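Local coordinates for protein glycosyltransferase Gtf1 (Streptococcus gordonii, PDB 5E9T) that belongs to the GT-B glycosyltransferases, adds an extended beta-sheet domain to that two-domain architecture, and assembles with the stabilizing protein Gtf2, at residues A[306-311]-A[410-415]; A[278-283]-A[300-305]; A[86-91]-A[104-109]; A[78-83]-A[122-127]. The protein carries 1 engineered substitution. One frame throughout, in Å; residues are numbered along the deposited sequence.

Contact 1. Residues A[306-311]-A[410-415]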
loop_
_atom_site.group_PDB
_atom_site.type_symbol
_atom_site.label_atom_id
_atom_site.label_comp_id
_atom_site.label_asym_id
_atom_site.label_seq_id
_atom_site.Cartn_x
_atom_site.Cartn_y
_atom_site.Cartn_z
ATOM N N GLY A 306 -4.481 41.447 -10.950
ATOM C CA GLY A 306 -4.556 42.217 -12.167
ATOM C C GLY A 306 -3.548 43.350 -12.219
ATOM O O GLY A 306 -2.584 43.403 -11.443
ATOM N N SER A 307 -3.777 44.280 -13.150
ATOM C CA SER A 307 -3.001 45.515 -13.285
ATOM C C SER A 307 -3.626 46.349 -14.396
ATOM O O SER A 307 -4.502 45.884 -15.135
ATOM C CB SER A 307 -1.530 45.294 -13.610
ATOM O OG SER A 307 -1.338 45.068 -14.999
ATOM N N LEU A 308 -3.145 47.583 -14.518
ATOM C CA LEU A 308 -3.646 48.544 -15.493
ATOM C C LEU A 308 -2.499 48.947 -16.408
ATOM O O LEU A 308 -1.484 49.470 -15.939
ATOM C CB LEU A 308 -4.246 49.762 -14.784
ATOM C CG LEU A 308 -5.413 49.359 -13.878
ATOM C CD1 LEU A 308 -5.818 50.483 -12.942
ATOM C CD2 LEU A 308 -6.597 48.906 -14.721
ATOM N N ASP A 309 -2.655 48.683 -17.709
ATOM C CA ASP A 309 -1.612 49.037 -18.668
ATOM C C ASP A 309 -1.313 50.530 -18.631
ATOM O O ASP A 309 -0.160 50.948 -18.789
ATOM C CB ASP A 309 -2.038 48.621 -20.076
ATOM C CG ASP A 309 -1.552 47.240 -20.452
ATOM O OD1 ASP A 309 -0.537 46.787 -19.881
ATOM O OD2 ASP A 309 -2.186 46.607 -21.321
ATOM N N GLN A 310 -2.346 51.341 -18.443
ATOM C CA GLN A 310 -2.262 52.793 -18.452
ATOM C C GLN A 310 -3.487 53.302 -17.707
ATOM O O GLN A 310 -4.410 52.541 -17.413
ATOM C CB GLN A 310 -2.212 53.337 -19.881
ATOM C CG GLN A 310 -3.580 53.509 -20.559
ATOM C CD GLN A 310 -4.446 52.245 -20.586
ATOM O OE1 GLN A 310 -4.114 51.213 -20.005
ATOM N NE2 GLN A 310 -5.556 52.324 -21.301
ATOM N N LEU A 311 -3.486 54.587 -17.384
ATOM C CA LEU A 311 -4.646 55.226 -16.774
ATOM C C LEU A 311 -5.444 55.951 -17.858
ATOM O O LEU A 311 -4.923 56.857 -18.515
ATOM C CB LEU A 311 -4.209 56.182 -15.664
ATOM C CG LEU A 311 -4.407 55.661 -14.239
ATOM C CD1 LEU A 311 -3.713 56.539 -13.235
ATOM C CD2 LEU A 311 -5.862 55.620 -13.926
ATOM N N LEU A 410 -12.940 46.863 -9.368
ATOM C CA LEU A 410 -12.592 48.092 -8.661
ATOM C C LEU A 410 -11.317 48.705 -9.222
ATOM O O LEU A 410 -11.203 49.932 -9.328
ATOM C CB LEU A 410 -12.424 47.824 -7.167
ATOM C CG LEU A 410 -13.392 46.873 -6.467
ATOM C CD1 LEU A 410 -12.922 46.604 -5.049
ATOM C CD2 LEU A 410 -14.808 47.421 -6.461
HETATM N N MSE A 411 -10.352 47.869 -9.583
HETATM C CA MSE A 411 -9.088 48.344 -10.120
HETATM C C MSE A 411 -9.294 49.135 -11.400
HETATM O O MSE A 411 -8.711 50.202 -11.585
HETATM C CB MSE A 411 -8.149 47.172 -10.377
HETATM C CG MSE A 411 -6.729 47.584 -10.658
HETATM SE SE MSE A 411 -5.705 46.078 -11.313
HETATM C CE MSE A 411 -6.782 45.661 -12.888
ATOM N N GLU A 412 -10.140 48.604 -12.280
ATOM C CA GLU A 412 -10.437 49.300 -13.525
ATOM C C GLU A 412 -11.369 50.482 -13.294
ATOM O O GLU A 412 -11.228 51.521 -13.949
ATOM C CB GLU A 412 -11.041 48.325 -14.534
ATOM C CG GLU A 412 -10.075 47.249 -14.996
ATOM C CD GLU A 412 -10.722 46.252 -15.930
ATOM O OE1 GLU A 412 -11.970 46.211 -15.983
ATOM O OE2 GLU A 412 -9.984 45.510 -16.614
ATOM N N ALA A 413 -12.329 50.342 -12.376
ATOM C CA ALA A 413 -13.178 51.472 -12.013
ATOM C C ALA A 413 -12.335 52.624 -11.482
ATOM O O ALA A 413 -12.415 53.755 -11.974
ATOM C CB ALA A 413 -14.220 51.037 -10.981
ATOM N N VAL A 414 -11.513 52.345 -10.467
ATOM C CA VAL A 414 -10.552 53.323 -9.971
ATOM C C VAL A 414 -9.629 53.789 -11.084
ATOM O O VAL A 414 -9.245 54.964 -11.139
ATOM C CB VAL A 414 -9.761 52.716 -8.798
ATOM C CG1 VAL A 414 -8.441 53.318 -8.674
ATOM C CG2 VAL A 414 -10.476 52.888 -7.549
ATOM N N GLY A 415 -9.250 52.883 -11.983
ATOM C CA GLY A 415 -8.444 53.273 -13.123
ATOM C C GLY A 415 -9.132 54.245 -14.058
ATOM O O GLY A 415 -8.475 54.851 -14.908
#
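Leu-308 and Met-411 meet where the chain, crossing between the two Rossmann-like sheets of a GT-B enzyme, runs beside helix 408-415 of the second one. The contact illustrates how an irregular connection can pack on a helix through apolar side chains, with no hydrogen bond between the two segments. Met-411, a selenomethionine here, has CG anti to its backbone N (chi1 -168°), and the side chains of Met-411 and Leu-308 slide past each other in opposite directions. Leu-308 CG lies 3.9 Å from Met-411 CG, and further out Leu-308 CD2 reaches Met-411 CE at 3.7 Å. A bend at chi3 (59°) turns that methyl back beside the Ser-307 backbone, while the SE atom of Met-411 rests 3.6 Å from Gly-306 C. The branches of Leu-308 divide their work: CD2 touches Glu-412 CG at 3.9 Å, and CD1 comes within 3.8 Å of Gly-415 CA, where the helix presents bare backbone. Ser-307 OG is hydrogen-bonded to Tyr-23 OH and Thr-486 OG1, outside the two segments. Backbone bonds tie Leu-308 to Tyr-484 and Thr-486, helix 474-481 packs against Leu-311 and Val-414, and Phe-432 of helix 428-432 adjoins Met-411.

Contact 2. Residues A[278-283]-A[300-305]; sequences ATEAQK and IATIPV
Thr-302 and Lys-283 bring together the last strand and the crossover helix of a beta-alpha-beta unit, strand 274-277, helix 280-293 and strand 299-302, at one margin of the seven-stranded parallel sheet. The Thr-302 methyl, CG2, sits against the first turn of the helix, 3.4 Å from Thr-279 C. Its hydroxyl lies anti to the carbonyl carbon (chi1 -43°), where Lys-283 crosses the threonine side chain at about a right angle, with Lys-283 CB 3.6 Å from Thr-302 OG1. The lysine then runs antiparallel to the side chain of Ile-300, Lys-283 CG meeting Ile-300 CG2 at 3.6 Å. Its ammonium group has a long salt bridge within the helix, Lys-283 NZ to Glu-280 OE1 at 3.7 Å. At the other end the backbones come close, and a CA-H...O contact joins Ala-278 CA to Ile-303 O at 3.5 Å. In the next shell, Ala-301 is bonded through its backbone to Phe-275 and Val-277 of the adjacent strand, while Trp-493 and Leu-496 of helix 486-500 pack on Ile-303. The helix start is capped by Thr-279: Gln-282 N donates to Thr-279 OG1 over 3.1 Å, with an N-H...O angle of 151°.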
loop_
_atom_site.group_PDB
_atom_site.type_symbol
_atom_site.label_atom_id
_atom_site.label_comp_id
_atom_site.label_asym_id
_atom_site.label_seq_id
_atom_site.Cartn_x
_atom_site.Cartn_y
_atom_site.Cartn_z
ATOM N N ALA A 278 -3.201 38.464 -2.465
ATOM C CA ALA A 278 -3.622 39.442 -3.461
ATOM C C ALA A 278 -3.391 40.871 -2.979
ATOM O O ALA A 278 -2.936 41.723 -3.752
ATOM C CB ALA A 278 -5.092 39.225 -3.814
ATOM N N THR A 279 -3.689 41.153 -1.711
ATOM C CA THR A 279 -3.664 42.511 -1.189
ATOM C C THR A 279 -2.767 42.604 0.037
ATOM O O THR A 279 -2.658 41.657 0.822
ATOM C CB THR A 279 -5.070 42.991 -0.814
ATOM O OG1 THR A 279 -5.528 42.262 0.332
ATOM C CG2 THR A 279 -6.036 42.771 -1.969
ATOM N N GLU A 280 -2.132 43.770 0.198
ATOM C CA GLU A 280 -1.325 44.025 1.388
ATOM C C GLU A 280 -2.182 44.029 2.647
ATOM O O GLU A 280 -1.685 43.727 3.739
ATOM C CB GLU A 280 -0.576 45.353 1.239
ATOM C CG GLU A 280 0.221 45.790 2.468
ATOM C CD GLU A 280 1.634 45.233 2.495
ATOM O OE1 GLU A 280 2.047 44.700 3.548
ATOM O OE2 GLU A 280 2.335 45.330 1.464
ATOM N N ALA A 281 -3.465 44.368 2.518
ATOM C CA ALA A 281 -4.389 44.188 3.630
ATOM C C ALA A 281 -4.355 42.748 4.129
ATOM O O ALA A 281 -4.260 42.494 5.335
ATOM C CB ALA A 281 -5.804 44.580 3.204
ATOM N N GLN A 282 -4.404 41.790 3.199
ATOM C CA GLN A 282 -4.410 40.376 3.558
ATOM C C GLN A 282 -3.042 39.899 4.006
ATOM O O GLN A 282 -2.942 38.979 4.829
ATOM C CB GLN A 282 -4.889 39.552 2.367
ATOM C CG GLN A 282 -5.219 38.108 2.676
ATOM C CD GLN A 282 -5.571 37.342 1.421
ATOM O OE1 GLN A 282 -5.634 37.917 0.332
ATOM N NE2 GLN A 282 -5.838 36.053 1.567
ATOM N N LYS A 283 -1.985 40.488 3.451
ATOM C CA LYS A 283 -0.637 40.145 3.876
ATOM C C LYS A 283 -0.463 40.405 5.364
ATOM O O LYS A 283 0.051 39.557 6.099
ATOM C CB LYS A 283 0.373 40.942 3.056
ATOM C CG LYS A 283 1.801 40.465 3.176
ATOM C CD LYS A 283 2.562 41.254 4.223
ATOM C CE LYS A 283 4.040 41.309 3.885
ATOM N NZ LYS A 283 4.267 41.946 2.556
ATOM N N ILE A 300 5.653 36.332 3.316
ATOM C CA ILE A 300 4.418 36.576 2.588
ATOM C C ILE A 300 4.649 37.783 1.692
ATOM O O ILE A 300 5.109 38.830 2.160
ATOM C CB ILE A 300 3.229 36.803 3.539
ATOM C CG1 ILE A 300 3.176 35.689 4.587
ATOM C CG2 ILE A 300 1.925 36.851 2.760
ATOM C CD1 ILE A 300 2.035 35.821 5.569
ATOM N N ALA A 301 4.361 37.626 0.405
ATOM C CA ALA A 301 4.588 38.670 -0.580
ATOM C C ALA A 301 3.263 39.102 -1.185
ATOM O O ALA A 301 2.310 38.317 -1.257
ATOM C CB ALA A 301 5.540 38.195 -1.683
ATOM N N THR A 302 3.202 40.356 -1.622
ATOM C CA THR A 302 1.976 40.926 -2.168
ATOM C C THR A 302 2.157 41.155 -3.663
ATOM O O THR A 302 2.983 41.978 -4.076
ATOM C CB THR A 302 1.609 42.232 -1.469
ATOM O OG1 THR A 302 1.790 42.089 -0.054
ATOM C CG2 THR A 302 0.160 42.585 -1.746
ATOM N N ILE A 303 1.391 40.422 -4.464
ATOM C CA ILE A 303 1.283 40.686 -5.894
ATOM C C ILE A 303 -0.201 40.853 -6.201
ATOM O O ILE A 303 -1.024 40.076 -5.698
ATOM C CB ILE A 303 1.917 39.553 -6.723
ATOM C CG1 ILE A 303 3.445 39.669 -6.735
ATOM C CG2 ILE A 303 1.357 39.522 -8.138
ATOM C CD1 ILE A 303 4.120 39.077 -5.517
ATOM N N PRO A 304 -0.591 41.828 -7.010
ATOM C CA PRO A 304 -1.996 41.937 -7.412
ATOM C C PRO A 304 -2.322 40.901 -8.474
ATOM O O PRO A 304 -1.460 40.485 -9.249
ATOM C CB PRO A 304 -2.082 43.359 -7.976
ATOM C CG PRO A 304 -0.701 43.607 -8.448
ATOM C CD PRO A 304 0.223 42.943 -7.513
ATOM N N VAL A 305 -3.583 40.465 -8.507
ATOM C CA VAL A 305 -3.964 39.509 -9.547
ATOM C C VAL A 305 -4.007 40.198 -10.908
ATOM O O VAL A 305 -3.610 39.618 -11.922
ATOM C CB VAL A 305 -5.301 38.813 -9.222
ATOM C CG1 VAL A 305 -5.121 37.767 -8.133
ATOM C CG2 VAL A 305 -6.351 39.799 -8.833
#

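Contact 3. Residues A[86-91]-A[104-109]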
loop_
_atom_site.group_PDB
_atom_site.type_symbol
_atom_site.label_atom_id
_atom_site.label_comp_id
_atom_site.label_asym_id
_atom_site.label_seq_id
_atom_site.Cartn_x
_atom_site.Cartn_y
_atom_site.Cartn_z
ATOM N N ALA A 86 -11.450 8.896 -43.911
ATOM C CA ALA A 86 -10.432 8.242 -44.723
ATOM C C ALA A 86 -9.852 7.019 -44.028
ATOM O O ALA A 86 -9.468 6.050 -44.694
ATOM C CB ALA A 86 -9.316 9.234 -45.062
ATOM N N GLN A 87 -9.761 7.047 -42.700
ATOM C CA GLN A 87 -9.144 5.974 -41.934
ATOM C C GLN A 87 -10.147 4.991 -41.333
ATOM O O GLN A 87 -9.748 4.117 -40.558
ATOM C CB GLN A 87 -8.232 6.564 -40.860
ATOM C CG GLN A 87 -7.123 7.462 -41.439
ATOM C CD GLN A 87 -6.174 6.744 -42.414
ATOM O OE1 GLN A 87 -6.591 6.200 -43.440
ATOM N NE2 GLN A 87 -4.884 6.763 -42.094
ATOM N N VAL A 88 -11.433 5.120 -41.645
ATOM C CA VAL A 88 -12.416 4.083 -41.343
ATOM C C VAL A 88 -12.714 3.327 -42.630
ATOM O O VAL A 88 -13.018 3.938 -43.663
ATOM C CB VAL A 88 -13.703 4.672 -40.741
ATOM C CG1 VAL A 88 -14.570 3.563 -40.161
ATOM C CG2 VAL A 88 -13.371 5.707 -39.680
ATOM N N ALA A 89 -12.629 2.000 -42.572
ATOM C CA ALA A 89 -12.808 1.189 -43.767
ATOM C C ALA A 89 -14.276 1.131 -44.170
ATOM O O ALA A 89 -15.172 1.095 -43.321
ATOM C CB ALA A 89 -12.270 -0.220 -43.541
ATOM N N GLY A 90 -14.513 1.106 -45.478
ATOM C CA GLY A 90 -15.852 1.151 -46.032
ATOM C C GLY A 90 -16.241 2.558 -46.437
ATOM O O GLY A 90 -15.494 3.527 -46.267
ATOM N N GLN A 91 -17.441 2.660 -47.005
ATOM C CA GLN A 91 -18.024 3.965 -47.243
ATOM C C GLN A 91 -19.395 4.042 -46.583
ATOM O O GLN A 91 -20.180 3.092 -46.674
ATOM C CB GLN A 91 -18.154 4.252 -48.749
ATOM C CG GLN A 91 -16.828 4.444 -49.472
ATOM C CD GLN A 91 -16.230 5.813 -49.251
ATOM O OE1 GLN A 91 -15.196 5.952 -48.599
ATOM N NE2 GLN A 91 -16.864 6.835 -49.812
ATOM N N TYR A 104 -21.985 9.041 -38.970
ATOM C CA TYR A 104 -21.868 8.357 -40.250
ATOM C C TYR A 104 -22.253 6.901 -40.052
ATOM O O TYR A 104 -21.765 6.251 -39.122
ATOM C CB TYR A 104 -20.449 8.452 -40.812
ATOM C CG TYR A 104 -20.051 9.831 -41.279
ATOM C CD1 TYR A 104 -20.557 10.357 -42.456
ATOM C CD2 TYR A 104 -19.154 10.598 -40.552
ATOM C CE1 TYR A 104 -20.189 11.612 -42.890
ATOM C CE2 TYR A 104 -18.780 11.853 -40.978
ATOM C CZ TYR A 104 -19.302 12.356 -42.146
ATOM O OH TYR A 104 -18.931 13.608 -42.577
ATOM N N PHE A 105 -23.108 6.387 -40.928
ATOM C CA PHE A 105 -23.703 5.070 -40.755
ATOM C C PHE A 105 -23.145 4.083 -41.771
ATOM O O PHE A 105 -22.968 4.415 -42.946
ATOM C CB PHE A 105 -25.224 5.143 -40.881
ATOM C CG PHE A 105 -25.890 5.876 -39.756
ATOM C CD1 PHE A 105 -25.850 7.260 -39.691
ATOM C CD2 PHE A 105 -26.562 5.181 -38.764
ATOM C CE1 PHE A 105 -26.464 7.937 -38.654
ATOM C CE2 PHE A 105 -27.179 5.850 -37.726
ATOM C CZ PHE A 105 -27.131 7.233 -37.671
ATOM N N TYR A 106 -22.881 2.863 -41.308
ATOM C CA TYR A 106 -22.370 1.776 -42.142
ATOM C C TYR A 106 -23.283 0.569 -41.962
ATOM O O TYR A 106 -22.917 -0.408 -41.297
ATOM C CB TYR A 106 -20.925 1.427 -41.773
ATOM C CG TYR A 106 -19.915 2.541 -41.969
ATOM C CD1 TYR A 106 -19.810 3.586 -41.060
ATOM C CD2 TYR A 106 -19.047 2.530 -43.051
ATOM C CE1 TYR A 106 -18.880 4.599 -41.237
ATOM C CE2 TYR A 106 -18.115 3.535 -43.234
ATOM C CZ TYR A 106 -18.035 4.565 -42.326
ATOM O OH TYR A 106 -17.106 5.564 -42.511
ATOM N N PRO A 107 -24.483 0.602 -42.550
ATOM C CA PRO A 107 -25.452 -0.473 -42.281
ATOM C C PRO A 107 -24.988 -1.834 -42.751
ATOM O O PRO A 107 -25.420 -2.851 -42.193
ATOM C CB PRO A 107 -26.711 -0.023 -43.040
ATOM C CG PRO A 107 -26.456 1.398 -43.459
ATOM C CD PRO A 107 -24.975 1.553 -43.558
ATOM N N GLN A 108 -24.123 -1.881 -43.767
ATOM C CA GLN A 108 -23.650 -3.160 -44.282
ATOM C C GLN A 108 -23.053 -4.015 -43.171
ATOM O O GLN A 108 -23.252 -5.234 -43.138
ATOM C CB GLN A 108 -22.631 -2.935 -45.405
ATOM C CG GLN A 108 -21.589 -1.843 -45.146
ATOM C CD GLN A 108 -22.084 -0.447 -45.494
ATOM O OE1 GLN A 108 -23.276 -0.234 -45.711
ATOM N NE2 GLN A 108 -21.162 0.507 -45.560
ATOM N N ASP A 109 -22.302 -3.394 -42.260
ATOM C CA ASP A 109 -21.716 -4.093 -41.126
ATOM C C ASP A 109 -22.464 -3.899 -39.808
ATOM O O ASP A 109 -22.097 -4.542 -38.821
ATOM C CB ASP A 109 -20.261 -3.654 -40.958
ATOM C CG ASP A 109 -19.551 -3.518 -42.288
ATOM O OD1 ASP A 109 -19.597 -4.481 -43.083
ATOM O OD2 ASP A 109 -18.971 -2.443 -42.548
#
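Val-88 and Tyr-106 begin a contact between the loop leaving helix 81-86 and the second strand of the extended beta-sheet domain, whose first hairpin (94-98 with 101-106) the loop leads into. It is an example of a loop backbone passing one side of an aromatic ring. Val-88 comes first, at the phenolic end, with its CB 3.9 Å from Tyr-106 OH and its CG1 4.2 Å from Tyr-106 CZ. At Ala-89 the carbonyl takes over, Ala-89 O lying 3.8 Å from Tyr-106 CE2, while the methyl points away and packs on Arg-171 of the neighbouring Gtf2 chain. Gly-90, at a positive phi of 97°, brings its C atom to the ring edge, near the plane, 3.8 Å from Tyr-106 CE2. Leu-85 and Pro-92 also pack on this tyrosine. Gln-91 follows obliquely, its C atom 3.6 Å from Tyr-106 CE2. Beyond the ring the chain turns, Asp-109 N donating to Tyr-106 O, and this brings Gln-108 round to the loop. A bend at chi2 (-84°) helps direct its amide there, and Gln-108 NE2 gives Gln-91 O a weak hydrogen bond of 3.0 Å, with an N-H...O angle of only 129°.

Contact 4. Residues A[78-83]-A[122-127]. Engineered in segment 122-127: Phe-124 (natural residue Ser).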
loop_
_atom_site.group_PDB
_atom_site.type_symbol
_atom_site.label_atom_id
_atom_site.label_comp_id
_atom_site.label_asym_id
_atom_site.label_seq_id
_atom_site.Cartn_x
_atom_site.Cartn_y
_atom_site.Cartn_z
ATOM N N THR A 78 -7.014 20.033 -35.363
ATOM C CA THR A 78 -7.103 20.205 -36.806
ATOM C C THR A 78 -7.589 18.983 -37.579
ATOM O O THR A 78 -7.804 19.094 -38.791
ATOM C CB THR A 78 -5.745 20.652 -37.361
ATOM O OG1 THR A 78 -4.698 19.928 -36.702
ATOM C CG2 THR A 78 -5.555 22.141 -37.126
ATOM N N VAL A 79 -7.770 17.827 -36.934
ATOM C CA VAL A 79 -8.212 16.646 -37.667
ATOM C C VAL A 79 -9.618 16.891 -38.195
ATOM O O VAL A 79 -10.478 17.443 -37.497
ATOM C CB VAL A 79 -8.150 15.395 -36.775
ATOM C CG1 VAL A 79 -8.699 14.182 -37.510
ATOM C CG2 VAL A 79 -6.720 15.141 -36.318
ATOM N N THR A 80 -9.864 16.482 -39.439
ATOM C CA THR A 80 -11.083 16.851 -40.139
ATOM C C THR A 80 -11.945 15.629 -40.421
ATOM O O THR A 80 -11.471 14.489 -40.425
ATOM C CB THR A 80 -10.788 17.563 -41.465
ATOM O OG1 THR A 80 -10.298 16.613 -42.417
ATOM C CG2 THR A 80 -9.753 18.652 -41.268
ATOM N N LEU A 81 -13.234 15.901 -40.641
ATOM C CA LEU A 81 -14.192 14.858 -40.989
ATOM C C LEU A 81 -13.672 13.973 -42.112
ATOM O O LEU A 81 -13.806 12.744 -42.059
ATOM C CB LEU A 81 -15.514 15.498 -41.404
ATOM C CG LEU A 81 -16.378 16.079 -40.296
ATOM C CD1 LEU A 81 -17.262 17.195 -40.828
ATOM C CD2 LEU A 81 -17.202 14.942 -39.779
ATOM N N ASP A 82 -13.085 14.586 -43.142
ATOM C CA ASP A 82 -12.543 13.825 -44.261
ATOM C C ASP A 82 -11.464 12.856 -43.794
ATOM O O ASP A 82 -11.488 11.669 -44.138
ATOM C CB ASP A 82 -11.990 14.777 -45.321
ATOM C CG ASP A 82 -13.054 15.248 -46.298
ATOM O OD1 ASP A 82 -14.256 15.077 -46.003
ATOM O OD2 ASP A 82 -12.685 15.793 -47.362
ATOM N N GLN A 83 -10.509 13.346 -43.000
ATOM C CA GLN A 83 -9.416 12.492 -42.547
ATOM C C GLN A 83 -9.923 11.375 -41.645
ATOM O O GLN A 83 -9.419 10.248 -41.702
ATOM C CB GLN A 83 -8.359 13.331 -41.832
ATOM C CG GLN A 83 -8.024 14.621 -42.554
ATOM C CD GLN A 83 -6.862 15.362 -41.931
ATOM O OE1 GLN A 83 -5.704 14.997 -42.120
ATOM N NE2 GLN A 83 -7.167 16.405 -41.173
ATOM N N GLN A 122 -17.469 24.410 -38.959
ATOM C CA GLN A 122 -16.231 23.896 -39.528
ATOM C C GLN A 122 -16.284 22.371 -39.583
ATOM O O GLN A 122 -17.224 21.742 -39.089
ATOM C CB GLN A 122 -15.023 24.364 -38.708
ATOM C CG GLN A 122 -15.193 25.756 -38.115
ATOM C CD GLN A 122 -13.874 26.409 -37.754
ATOM O OE1 GLN A 122 -13.321 26.170 -36.680
ATOM N NE2 GLN A 122 -13.363 27.241 -38.655
ATOM N N ASP A 123 -15.266 21.775 -40.210
ATOM C CA ASP A 123 -15.153 20.325 -40.347
ATOM C C ASP A 123 -14.175 19.671 -39.364
ATOM O O ASP A 123 -13.876 18.481 -39.518
ATOM C CB ASP A 123 -14.801 19.940 -41.789
ATOM C CG ASP A 123 -13.747 20.827 -42.401
ATOM O OD1 ASP A 123 -13.155 21.625 -41.700
ATOM O OD2 ASP A 123 -13.510 20.721 -43.593
ATOM N N PHE A 124 -13.625 20.413 -38.403
ATOM C CA PHE A 124 -12.676 19.837 -37.451
ATOM C C PHE A 124 -13.374 18.928 -36.437
ATOM O O PHE A 124 -14.473 19.231 -35.967
ATOM C CB PHE A 124 -11.921 20.947 -36.723
ATOM C CG PHE A 124 -11.167 21.868 -37.640
ATOM C CD1 PHE A 124 -10.046 21.423 -38.322
ATOM C CD2 PHE A 124 -11.574 23.181 -37.813
ATOM C CE1 PHE A 124 -9.348 22.268 -39.163
ATOM C CE2 PHE A 124 -10.880 24.031 -38.654
ATOM C CZ PHE A 124 -9.765 23.573 -39.330
ATOM N N VAL A 125 -12.711 17.823 -36.079
ATOM C CA VAL A 125 -13.297 16.759 -35.258
ATOM C C VAL A 125 -12.472 16.581 -33.990
ATOM O O VAL A 125 -11.289 16.222 -34.061
ATOM C CB VAL A 125 -13.368 15.426 -36.019
ATOM C CG1 VAL A 125 -14.315 14.460 -35.315
ATOM C CG2 VAL A 125 -13.780 15.652 -37.453
ATOM N N GLU A 126 -13.098 16.805 -32.831
ATOM C CA GLU A 126 -12.419 16.557 -31.562
ATOM C C GLU A 126 -12.489 15.093 -31.128
ATOM O O GLU A 126 -11.489 14.547 -30.651
ATOM C CB GLU A 126 -12.981 17.475 -30.476
ATOM C CG GLU A 126 -12.332 18.856 -30.463
ATOM C CD GLU A 126 -12.938 19.791 -29.434
ATOM O OE1 GLU A 126 -14.051 19.505 -28.946
ATOM O OE2 GLU A 126 -12.296 20.814 -29.113
ATOM N N HIS A 127 -13.644 14.442 -31.270
ATOM C CA HIS A 127 -13.806 13.060 -30.825
ATOM C C HIS A 127 -14.527 12.240 -31.885
ATOM O O HIS A 127 -15.302 12.772 -32.686
ATOM C CB HIS A 127 -14.611 12.932 -29.528
ATOM C CG HIS A 127 -14.511 14.118 -28.625
ATOM N ND1 HIS A 127 -15.600 14.907 -28.323
ATOM C CD2 HIS A 127 -13.461 14.645 -27.957
ATOM C CE1 HIS A 127 -15.220 15.869 -27.508
ATOM N NE2 HIS A 127 -13.929 15.731 -27.270
#
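Thr-80 and Phe-124 form a single antiparallel bridge, a non-hydrogen-bonded pair with CA atoms 4.3 Å apart, flanked by bonds from Val-125 N to Val-79 O (2.7 Å) and from Leu-81 N to Asp-123 O (2.9 Å). The second bond shows how the segment leading into a strand can serve a helix start: the amide of the first helical residue, which has no acceptor in its own helix, is taken up by a carbonyl across the contact. Thr-80 is the N-cap, accepting a weak bond from Gln-83 N. On one side of the bridge Leu-81 crosses Val-125 at about a right angle, Leu-81 CG standing 3.9 Å from Val-125 CG2, while Leu-81 CD1 reaches Asp-123 CB at 3.8 Å. Phe-124, an engineered residue (serine in the natural sequence), has CG anti to its carbonyl carbon (chi1 -58°). Its ring turns an edge to the loop, with Phe-124 CD1 3.3 Å from Thr-78 O, close to the ring plane, and 4.1 Å from Thr-80 CG2. Just beyond, Glu-126 and His-127 make a classic beta bulge opposite Tyr-116. Helix 81-86 thus lies against the sheet, Leu-81 touching Val-102, Cys-115 and Leu-117 of two strands, and Val-84 adjoining both Val-79 and Val-125.

In the fold
The four contacts form two pairs. Contacts 1 and 2 follow one another along the chain, residues 300-305 running directly into 306-311, with centres 16 Å apart: contact 2 lies at the last strand of the first parallel sheet, contact 1 on the way to the second. Contacts 3 and 4 are nested, 86-91/104-109 inside the loop closed by 78-83/122-127. They touch directly, Tyr-104 OH meeting Leu-81 CD2 at 3.5 Å, and both reach the antiparallel sheet, contact 4 at the start of helix 81-86 and contact 3 in the loop after its end. The pairs are well separated: contacts 2 and 3 have centres 59 Å apart on opposite sides of the chain's centre, and contact 3 alone reaches Gtf2.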